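Local coordinates for protein cytidine deaminase (Mycobacterium leprae, PDB 3R2N) that probably catalyses the zinc-dependent hydrolytic deamination of cytidine to uridine in pyrimidine salvage, working as a homotetramer, at residues D[41-46]-D[70-75]; D[22-27]-D[47-52]. All blocks are in the same frame, centred on the assembly; numbering follows the deposited sequence.

Interaction 1 (D[41-46]-D[70-75]); sequences DGRLIT and YATGGG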
# COMPACT_ATOMS: atom_id res chain seq x y z
N ASP D 41 -13.48 25.03 -0.84
CA ASP D 41 -14.63 25.70 -1.48
C ASP D 41 -15.97 25.45 -0.76
O ASP D 41 -17.04 25.83 -1.26
CB ASP D 41 -14.73 25.32 -2.98
CG ASP D 41 -15.31 23.91 -3.22
OD1 ASP D 41 -15.27 23.05 -2.31
OD2 ASP D 41 -15.79 23.66 -4.36
N GLY D 42 -15.90 24.77 0.38
CA GLY D 42 -17.09 24.46 1.18
C GLY D 42 -17.86 23.17 0.89
O GLY D 42 -18.82 22.84 1.61
N ARG D 43 -17.48 22.45 -0.17
CA ARG D 43 -18.18 21.19 -0.47
C ARG D 43 -17.79 20.03 0.45
O ARG D 43 -16.65 19.92 0.93
CB ARG D 43 -18.08 20.77 -1.94
CG ARG D 43 -16.83 20.02 -2.32
CD ARG D 43 -16.75 19.88 -3.84
NE ARG D 43 -15.51 19.21 -4.24
CZ ARG D 43 -14.34 19.83 -4.43
NH1 ARG D 43 -13.28 19.10 -4.81
NH2 ARG D 43 -14.21 21.15 -4.29
N LEU D 44 -18.79 19.18 0.68
CA LEU D 44 -18.65 18.01 1.53
C LEU D 44 -18.28 16.81 0.67
O LEU D 44 -18.97 16.50 -0.29
CB LEU D 44 -19.97 17.73 2.23
CG LEU D 44 -19.86 17.08 3.62
CD1 LEU D 44 -21.14 17.34 4.41
CD2 LEU D 44 -19.55 15.59 3.59
N ILE D 45 -17.18 16.15 1.02
CA ILE D 45 -16.85 14.87 0.42
C ILE D 45 -16.81 13.76 1.46
O ILE D 45 -16.78 14.03 2.65
CB ILE D 45 -15.60 14.93 -0.49
CG1 ILE D 45 -14.35 15.37 0.29
CG2 ILE D 45 -15.91 15.83 -1.70
CD1 ILE D 45 -13.08 15.45 -0.59
N THR D 46 -16.87 12.50 1.00
CA THR D 46 -16.91 11.34 1.89
C THR D 46 -16.09 10.21 1.29
O THR D 46 -15.63 10.30 0.15
CB THR D 46 -18.32 10.79 2.03
OG1 THR D 46 -18.71 10.22 0.77
CG2 THR D 46 -19.31 11.87 2.47
N TYR D 70 -10.24 14.61 -5.76
CA TYR D 70 -9.80 14.78 -7.14
C TYR D 70 -10.91 14.52 -8.16
O TYR D 70 -11.03 15.27 -9.12
CB TYR D 70 -8.47 14.04 -7.41
CG TYR D 70 -7.39 14.78 -6.66
CD1 TYR D 70 -6.82 15.96 -7.20
CD2 TYR D 70 -7.02 14.41 -5.35
CE1 TYR D 70 -5.89 16.71 -6.49
CE2 TYR D 70 -6.08 15.15 -4.64
CZ TYR D 70 -5.53 16.30 -5.20
OH TYR D 70 -4.61 17.05 -4.50
N ALA D 71 -11.76 13.52 -7.89
CA ALA D 71 -12.85 13.19 -8.81
C ALA D 71 -13.77 14.41 -9.01
O ALA D 71 -14.20 14.66 -10.12
CB ALA D 71 -13.64 11.97 -8.34
N THR D 72 -13.98 15.20 -7.95
CA THR D 72 -14.80 16.39 -8.01
C THR D 72 -14.03 17.71 -8.27
O THR D 72 -14.58 18.78 -8.07
CB THR D 72 -15.68 16.54 -6.72
OG1 THR D 72 -14.85 16.59 -5.57
CG2 THR D 72 -16.70 15.36 -6.57
N GLY D 73 -12.77 17.64 -8.71
CA GLY D 73 -12.04 18.85 -9.18
C GLY D 73 -10.86 19.35 -8.35
O GLY D 73 -10.33 20.42 -8.60
N GLY D 74 -10.44 18.60 -7.36
CA GLY D 74 -9.31 19.01 -6.54
C GLY D 74 -9.67 20.06 -5.51
O GLY D 74 -10.84 20.26 -5.17
N GLY D 75 -8.65 20.77 -5.05
CA GLY D 75 -8.85 21.66 -3.92
C GLY D 75 -8.04 21.15 -2.74
O GLY D 75 -7.18 20.29 -2.89
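The guanidinium of R43 meets the end of helix 61-71 through three hydrogen bonds. Its straightest goes from NH1 of R43 to the carbonyl O of G74, 2.7 Å long with an N-H...O angle of 178°, and that oxygen lies in the guanidinium plane. Side-on, NE and NH1 of R43 both donate to OG1 of T72, at 3.0 Å and 3.1 Å; both bonds are bent, because two nearly parallel N-H groups converge on a single oxygen. T72 OG1, placed between its backbone N and carbonyl carbon (chi1 59°), is also hydrogen-bonded to A68 O in the last turn of the helix.

On the guanidinium's other side, NH2 of R43 forms a salt bridge with OD1 of D41 at 2.9 Å. The same OD1 accepts from the backbone N of R43 in an Asx turn, so D41 both shapes the turn before strand 44-48 and helps to fix the arginine's rotation. The R43 chain is extended from CG to NE, which carries the guanidinium to the helix end, and the carbonyl O of T72 lies above one face, toward its rim. Packing adds little: the methyl CG2 of I45 comes 4.1 Å from the hydroxyl OG1 of T72, and the I45 side chain also packs on M65 and L69 of the same helix.

G73, at positive phi, is the C-prime residue of a Schellman motif closing the helix. The guanidinium lies at this C-terminal end, where the helix dipole would place partial negative charge and probably favours a cation.

Interaction 2 (D[22-27]-D[47-52]); sequences ANSYAP and GVNVEN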
# COMPACT_ATOMS: atom_id res chain seq x y z
N ALA D 22 -22.62 3.29 5.62
CA ALA D 22 -23.52 2.24 5.13
C ALA D 22 -23.05 1.54 3.84
O ALA D 22 -23.46 0.40 3.58
CB ALA D 22 -24.94 2.79 4.97
N ASN D 23 -22.20 2.20 3.04
CA ASN D 23 -21.65 1.58 1.81
C ASN D 23 -20.27 0.97 1.99
O ASN D 23 -19.64 0.51 1.02
CB ASN D 23 -21.60 2.57 0.68
CG ASN D 23 -22.98 3.03 0.24
OD1 ASN D 23 -23.93 2.24 0.16
ND2 ASN D 23 -23.09 4.31 -0.05
N SER D 24 -19.81 0.98 3.23
CA SER D 24 -18.52 0.42 3.57
C SER D 24 -18.39 -1.06 3.18
O SER D 24 -19.32 -1.83 3.41
CB SER D 24 -18.26 0.61 5.08
OG SER D 24 -17.81 -0.59 5.68
N TYR D 25 -17.24 -1.44 2.60
CA TYR D 25 -16.92 -2.83 2.27
C TYR D 25 -15.79 -3.37 3.19
O TYR D 25 -14.59 -3.29 2.90
CB TYR D 25 -16.53 -2.96 0.79
CG TYR D 25 -16.22 -4.37 0.32
CD1 TYR D 25 -17.25 -5.31 0.11
CD2 TYR D 25 -14.90 -4.77 0.08
CE1 TYR D 25 -16.97 -6.62 -0.33
CE2 TYR D 25 -14.61 -6.07 -0.36
CZ TYR D 25 -15.64 -6.99 -0.57
OH TYR D 25 -15.33 -8.26 -1.00
N ALA D 26 -16.21 -3.91 4.33
CA ALA D 26 -15.25 -4.46 5.29
C ALA D 26 -15.52 -5.92 5.71
O ALA D 26 -15.60 -6.20 6.90
CB ALA D 26 -15.15 -3.53 6.49
N PRO D 27 -15.62 -6.86 4.75
CA PRO D 27 -15.90 -8.23 5.19
C PRO D 27 -14.74 -8.89 5.97
O PRO D 27 -14.97 -9.79 6.75
CB PRO D 27 -16.16 -8.97 3.87
CG PRO D 27 -15.44 -8.22 2.84
CD PRO D 27 -15.27 -6.81 3.31
N GLY D 47 -15.92 9.14 2.08
CA GLY D 47 -15.14 7.96 1.68
C GLY D 47 -15.48 6.84 2.65
O GLY D 47 -15.83 7.10 3.81
N VAL D 48 -15.41 5.60 2.16
CA VAL D 48 -15.61 4.41 2.97
C VAL D 48 -14.43 3.48 2.77
O VAL D 48 -13.75 3.53 1.71
CB VAL D 48 -16.88 3.62 2.55
CG1 VAL D 48 -18.12 4.48 2.79
CG2 VAL D 48 -16.79 3.17 1.09
N ASN D 49 -14.15 2.64 3.76
CA ASN D 49 -13.05 1.71 3.60
C ASN D 49 -13.43 0.62 2.65
O ASN D 49 -14.59 0.22 2.62
CB ASN D 49 -12.51 1.15 4.91
CG ASN D 49 -13.57 0.46 5.78
OD1 ASN D 49 -14.78 0.82 5.81
ND2 ASN D 49 -13.09 -0.50 6.57
N VAL D 50 -12.45 0.14 1.87
CA VAL D 50 -12.67 -0.99 0.97
C VAL D 50 -11.60 -2.12 1.12
O VAL D 50 -10.45 -1.99 0.66
CB VAL D 50 -12.82 -0.52 -0.50
CG1 VAL D 50 -13.27 -1.67 -1.38
CG2 VAL D 50 -13.85 0.63 -0.59
N GLU D 51 -11.99 -3.21 1.78
CA GLU D 51 -11.02 -4.26 2.08
C GLU D 51 -10.75 -5.18 0.89
O GLU D 51 -11.43 -5.12 -0.13
CB GLU D 51 -11.42 -5.03 3.35
CG GLU D 51 -11.39 -4.11 4.55
CD GLU D 51 -11.68 -4.77 5.89
OE1 GLU D 51 -12.30 -5.86 5.94
OE2 GLU D 51 -11.28 -4.18 6.91
N ASN D 52 -9.73 -6.01 1.02
CA ASN D 52 -9.39 -6.96 -0.05
C ASN D 52 -8.84 -8.24 0.57
O ASN D 52 -8.35 -8.23 1.71
CB ASN D 52 -8.38 -6.34 -1.03
CG ASN D 52 -8.11 -7.23 -2.24
OD1 ASN D 52 -7.26 -8.13 -2.20
ND2 ASN D 52 -8.80 -6.94 -3.34
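S24 to A26 run alongside V48 to E51 in parallel sense, joined by a single parallel beta bridge between Y25 and V50; the touching parts, CA 23 to 27 and CA 48 to 51, differ in direction by 22°. The contact lies at the edge of the mixed sheet of the cytidine deaminase fold, where strand 44-48 runs out into a loop and the chain following helix 10-21 passes alongside.

Two backbone bonds make the bridge: Y25 N donates to N49 O (3.1 Å) and E51 N to Y25 O (2.8 Å), so Y25 bonds to the residues flanking V50. Around this bridge a few side chains add contacts. CB of V48 packs against CA of S24 at 3.7 Å, and a weak hydrogen bond leads from S24 OG to N49 OD1. The N49 amide is held more firmly by V33 N and F31 O, and its side chain lies about 8 Å from the bound zinc ion, close to the metal site without touching it.

The Y25 side chain leaves with CG anti to the backbone N (chi1 -178°), which brings CD2 to 3.8 Å from CG1 of V50. CD of P27 covers one face of the ring, over its centre. Beyond the segments the ring enters the subunit interface, its OH bonded to E102 of the second subunit and its ring meeting H103 and Y70 of that subunit.

E51, extended beyond CG, lies along A26, and its OE2 is hydrogen-bonded to S29 OG. OE1 of E51, weakly hydrogen-bonded to Y28 N, lies 3.2 Å from C of A26.

Both interactions use strand 44-48, an outermost strand of the sheet within the chain, and their centres lie 20 Å apart. Interaction 1 joins the turn leading into this strand to the end of helix 61-71, whereas interaction 2 joins its far end and the following loop to the segment after helix 10-21. Along the chain the segments alternate: 22-27, 41-46, 47-52, 70-75, with 41-46 running directly into 47-52. One edge strand is thus tied at its two ends to different parts of the fold. Both contacts lie beside the interface with the second subunit, so the edge strand's two tethers flank a surface used in tetramer assembly.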